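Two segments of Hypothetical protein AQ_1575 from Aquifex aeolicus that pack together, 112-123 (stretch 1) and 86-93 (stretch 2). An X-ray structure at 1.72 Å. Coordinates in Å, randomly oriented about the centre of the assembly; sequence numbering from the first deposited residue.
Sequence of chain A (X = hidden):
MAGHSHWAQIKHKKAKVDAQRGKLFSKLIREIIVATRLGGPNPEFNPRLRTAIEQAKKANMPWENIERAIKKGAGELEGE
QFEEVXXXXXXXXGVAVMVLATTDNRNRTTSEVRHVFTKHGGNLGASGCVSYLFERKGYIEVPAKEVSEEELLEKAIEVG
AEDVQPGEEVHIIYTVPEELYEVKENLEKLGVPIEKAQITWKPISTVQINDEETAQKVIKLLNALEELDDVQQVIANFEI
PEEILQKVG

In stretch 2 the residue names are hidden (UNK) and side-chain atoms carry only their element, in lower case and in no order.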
# COMPACT_ATOMS: atom_id res chain seq x y z
N GLU A 112 14.27 12.65 -3.41
CA GLU A 112 12.92 13.05 -3.80
C GLU A 112 12.02 13.05 -2.57
O GLU A 112 11.19 13.95 -2.36
CB GLU A 112 12.35 12.06 -4.82
CG GLU A 112 13.25 11.76 -6.01
CD GLU A 112 12.73 10.60 -6.86
OE1 GLU A 112 11.54 10.60 -7.22
OE2 GLU A 112 13.52 9.68 -7.18
N VAL A 113 12.19 12.03 -1.73
CA VAL A 113 11.34 11.89 -0.55
C VAL A 113 11.66 12.96 0.47
O VAL A 113 10.75 13.59 1.03
CB VAL A 113 11.47 10.49 0.04
CG1 VAL A 113 10.81 10.44 1.40
CG2 VAL A 113 10.81 9.48 -0.89
N ARG A 114 12.95 13.22 0.67
CA ARG A 114 13.38 14.25 1.59
C ARG A 114 12.78 15.57 1.13
O ARG A 114 12.23 16.27 1.94
CB ARG A 114 14.90 14.38 1.65
CG ARG A 114 15.39 15.30 2.79
CD ARG A 114 16.92 15.28 2.92
NE ARG A 114 17.45 13.94 3.16
CZ ARG A 114 17.44 13.31 4.34
NH1 ARG A 114 16.93 13.89 5.42
NH2 ARG A 114 17.93 12.07 4.43
N HIS A 115 12.85 15.87 -0.18
CA HIS A 115 12.31 17.13 -0.68
C HIS A 115 10.84 17.20 -0.38
O HIS A 115 10.37 18.24 0.07
CB HIS A 115 12.50 17.29 -2.21
CG HIS A 115 13.89 17.71 -2.62
ND1 HIS A 115 14.98 16.89 -2.48
CD2 HIS A 115 14.35 18.87 -3.15
CE1 HIS A 115 16.07 17.52 -2.90
NE2 HIS A 115 15.71 18.73 -3.31
N VAL A 116 10.11 16.12 -0.65
CA VAL A 116 8.66 16.16 -0.38
C VAL A 116 8.38 16.46 1.09
O VAL A 116 7.50 17.26 1.43
CB VAL A 116 7.98 14.81 -0.71
CG1 VAL A 116 6.50 14.88 -0.36
CG2 VAL A 116 8.19 14.48 -2.20
N PHE A 117 9.08 15.77 1.98
CA PHE A 117 8.87 16.00 3.42
C PHE A 117 9.10 17.47 3.80
O PHE A 117 8.26 18.11 4.42
CB PHE A 117 9.79 15.10 4.23
CG PHE A 117 9.16 13.79 4.67
CD1 PHE A 117 8.40 13.73 5.83
CD2 PHE A 117 9.35 12.62 3.93
CE1 PHE A 117 7.82 12.52 6.28
CE2 PHE A 117 8.78 11.39 4.36
CZ PHE A 117 8.01 11.35 5.55
N THR A 118 10.26 18.00 3.42
CA THR A 118 10.62 19.38 3.71
C THR A 118 9.64 20.41 3.17
O THR A 118 9.20 21.30 3.90
CB THR A 118 12.01 19.69 3.18
OG1 THR A 118 12.95 18.82 3.83
CG2 THR A 118 12.38 21.15 3.47
N LYS A 119 9.28 20.28 1.90
CA LYS A 119 8.36 21.20 1.26
C LYS A 119 7.07 21.35 2.03
O LYS A 119 6.52 22.44 2.14
CB LYS A 119 8.08 20.73 -0.16
CG LYS A 119 9.14 21.14 -1.16
CD LYS A 119 10.56 20.85 -0.69
CE LYS A 119 11.53 21.04 -1.85
NZ LYS A 119 11.02 20.31 -3.05
N HIS A 120 6.60 20.25 2.60
CA HIS A 120 5.36 20.27 3.35
C HIS A 120 5.50 20.43 4.86
O HIS A 120 4.57 20.16 5.60
CB HIS A 120 4.55 19.04 2.99
CG HIS A 120 4.19 18.98 1.54
ND1 HIS A 120 3.14 19.70 1.00
CD2 HIS A 120 4.78 18.34 0.51
CE1 HIS A 120 3.11 19.51 -0.30
NE2 HIS A 120 4.10 18.69 -0.63
N GLY A 121 6.67 20.87 5.32
CA GLY A 121 6.87 21.11 6.74
C GLY A 121 7.16 19.88 7.57
O GLY A 121 7.06 19.91 8.81
N GLY A 122 7.50 18.79 6.89
CA GLY A 122 7.82 17.56 7.59
C GLY A 122 9.32 17.40 7.61
O GLY A 122 10.06 18.35 7.30
N ASN A 123 9.77 16.20 7.94
CA ASN A 123 11.18 15.91 8.02
C ASN A 123 11.48 14.43 7.89
O ASN A 123 11.08 13.64 8.73
CB ASN A 123 11.74 16.36 9.36
CG ASN A 123 13.24 16.31 9.40
OD1 ASN A 123 13.84 16.08 10.46
ND2 ASN A 123 13.88 16.54 8.26
N UNK A 86 12.53 1.24 3.00
CA UNK A 86 11.54 1.80 3.89
C UNK A 86 12.03 3.12 4.39
O UNK A 86 13.11 3.21 4.97
c UNK A 86 9.69 -0.25 3.54
c UNK A 86 10.77 -0.45 4.54
c UNK A 86 10.30 1.53 6.05
c UNK A 86 11.28 0.88 5.08
N UNK A 87 11.25 4.18 4.15
CA UNK A 87 11.62 5.49 4.64
C UNK A 87 10.76 5.78 5.85
O UNK A 87 9.64 5.26 5.97
c UNK A 87 12.38 6.44 2.45
c UNK A 87 14.59 6.67 1.54
c UNK A 87 11.97 5.86 1.26
o UNK A 87 15.00 5.86 -0.71
c UNK A 87 12.85 5.67 0.21
c UNK A 87 13.71 6.85 2.58
c UNK A 87 14.16 6.08 0.36
c UNK A 87 11.42 6.57 3.59
N UNK A 88 11.31 6.55 6.77
CA UNK A 88 10.60 6.86 8.01
C UNK A 88 10.82 8.34 8.32
O UNK A 88 11.93 8.84 8.20
c UNK A 88 11.63 3.72 10.09
c UNK A 88 11.20 6.02 9.15
o UNK A 88 11.43 3.98 11.30
c UNK A 88 10.96 4.55 9.00
o UNK A 88 12.35 2.77 9.73
N UNK A 89 9.75 9.05 8.69
CA UNK A 89 9.90 10.45 9.01
C UNK A 89 8.65 10.99 9.68
O UNK A 89 7.69 10.24 10.03
N UNK A 90 8.65 12.30 9.86
CA UNK A 90 7.53 12.95 10.54
C UNK A 90 6.93 14.06 9.71
O UNK A 90 7.64 14.79 9.00
c UNK A 90 7.20 12.19 13.86
c UNK A 90 8.02 13.53 11.88
c UNK A 90 9.58 10.78 13.98
o UNK A 90 8.73 9.47 15.81
c UNK A 90 9.42 11.79 13.06
c UNK A 90 7.35 11.18 14.80
c UNK A 90 8.55 10.47 14.86
c UNK A 90 8.23 12.51 12.97
N UNK A 91 5.61 14.16 9.77
CA UNK A 91 4.87 15.21 9.08
C UNK A 91 4.52 16.21 10.16
O UNK A 91 4.70 15.96 11.35
c UNK A 91 3.60 14.63 8.48
N UNK A 92 3.98 17.37 9.77
CA UNK A 92 3.63 18.36 10.79
C UNK A 92 2.58 17.88 11.79
O UNK A 92 1.69 17.11 11.45
c UNK A 92 3.95 17.96 8.42
c UNK A 92 3.17 19.57 9.96
c UNK A 92 2.93 19.03 8.59
N UNK A 93 2.71 18.31 13.04
CA UNK A 93 1.75 17.87 14.04
C UNK A 93 2.22 16.60 14.73
O UNK A 93 1.46 15.95 15.44

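Position 86 carries four side-chain carbons, forked at the first, with one arm two carbons long. None of them comes within reach of stretch 1. A beta-branched chain of this length is isoleucine, I86.

At position 87 one carbon leads to a six-carbon ring bearing a single oxygen; its CB points toward the helix and the ring meets V113. This is tyrosine, Y87, with CD2 4.4 Å from V113 CG2, a loose apolar contact between two buried side chains.

Position 88 has three carbons in a row, the third carrying two oxygens. Its CB points away from stretch 1, and both oxygens are hydrogen-bonded elsewhere in the structure. The carboxylate at the end of a three-carbon chain fits glutamate, E88.

Position 89 has no side-chain atoms, and its CA is 3.4 Å from N123 O. It is therefore glycine, G89. A CB built on G89 would point toward stretch 1, clashing with N123 O at 2.7 Å and sitting tightly against F117 CE1.

Position 90 again has one carbon and a six-carbon ring with one oxygen, and its backbone pairs with N123 in an antiparallel bridge: the N of position 90 donates to N123 O at 3.0 Å, and N123 N donates to the O of position 90 at 2.8 Å. This is a second tyrosine, Y90. The CB atoms of both residues lie on the same face of the sheet, although the end of the tyrosine side chain leads away from stretch 1 and its hydroxyl is hydrogen-bonded elsewhere.

Position 91 has a single side-chain carbon, directed away from stretch 1, and its CA is 4.1 Å from G122 CA: alanine, A91.

At position 92 three carbons close a ring onto the backbone nitrogen and pack on the turn after the helix, identifying proline. P92 CG is 3.6 Å from H120 O and P92 CD 3.7 Å from G121 O.

Position 93 has no side-chain atoms and no contact with stretch 1. Its phi/psi of 91/11° would jam a CB against the preceding carbonyl oxygen, consistent with glycine, G93.

The contact combines packing of V113 and F117 against the strand with the hydrogen-bonded bridge between N123 and Y90. The helix runs at 18° to the strand, and F117 brings the edge of its ring to Y90 O, with CD1 3.4 Å away. Beyond the helix, G122 N donates a hydrogen bond to F117 O at 2.7 Å, and the chain turns to set N123 beside Y90. The bare G122 permits this approach, since a CB there would clash with Y90 O.

Stretch 2, residues 86-93: IYEGYAPG
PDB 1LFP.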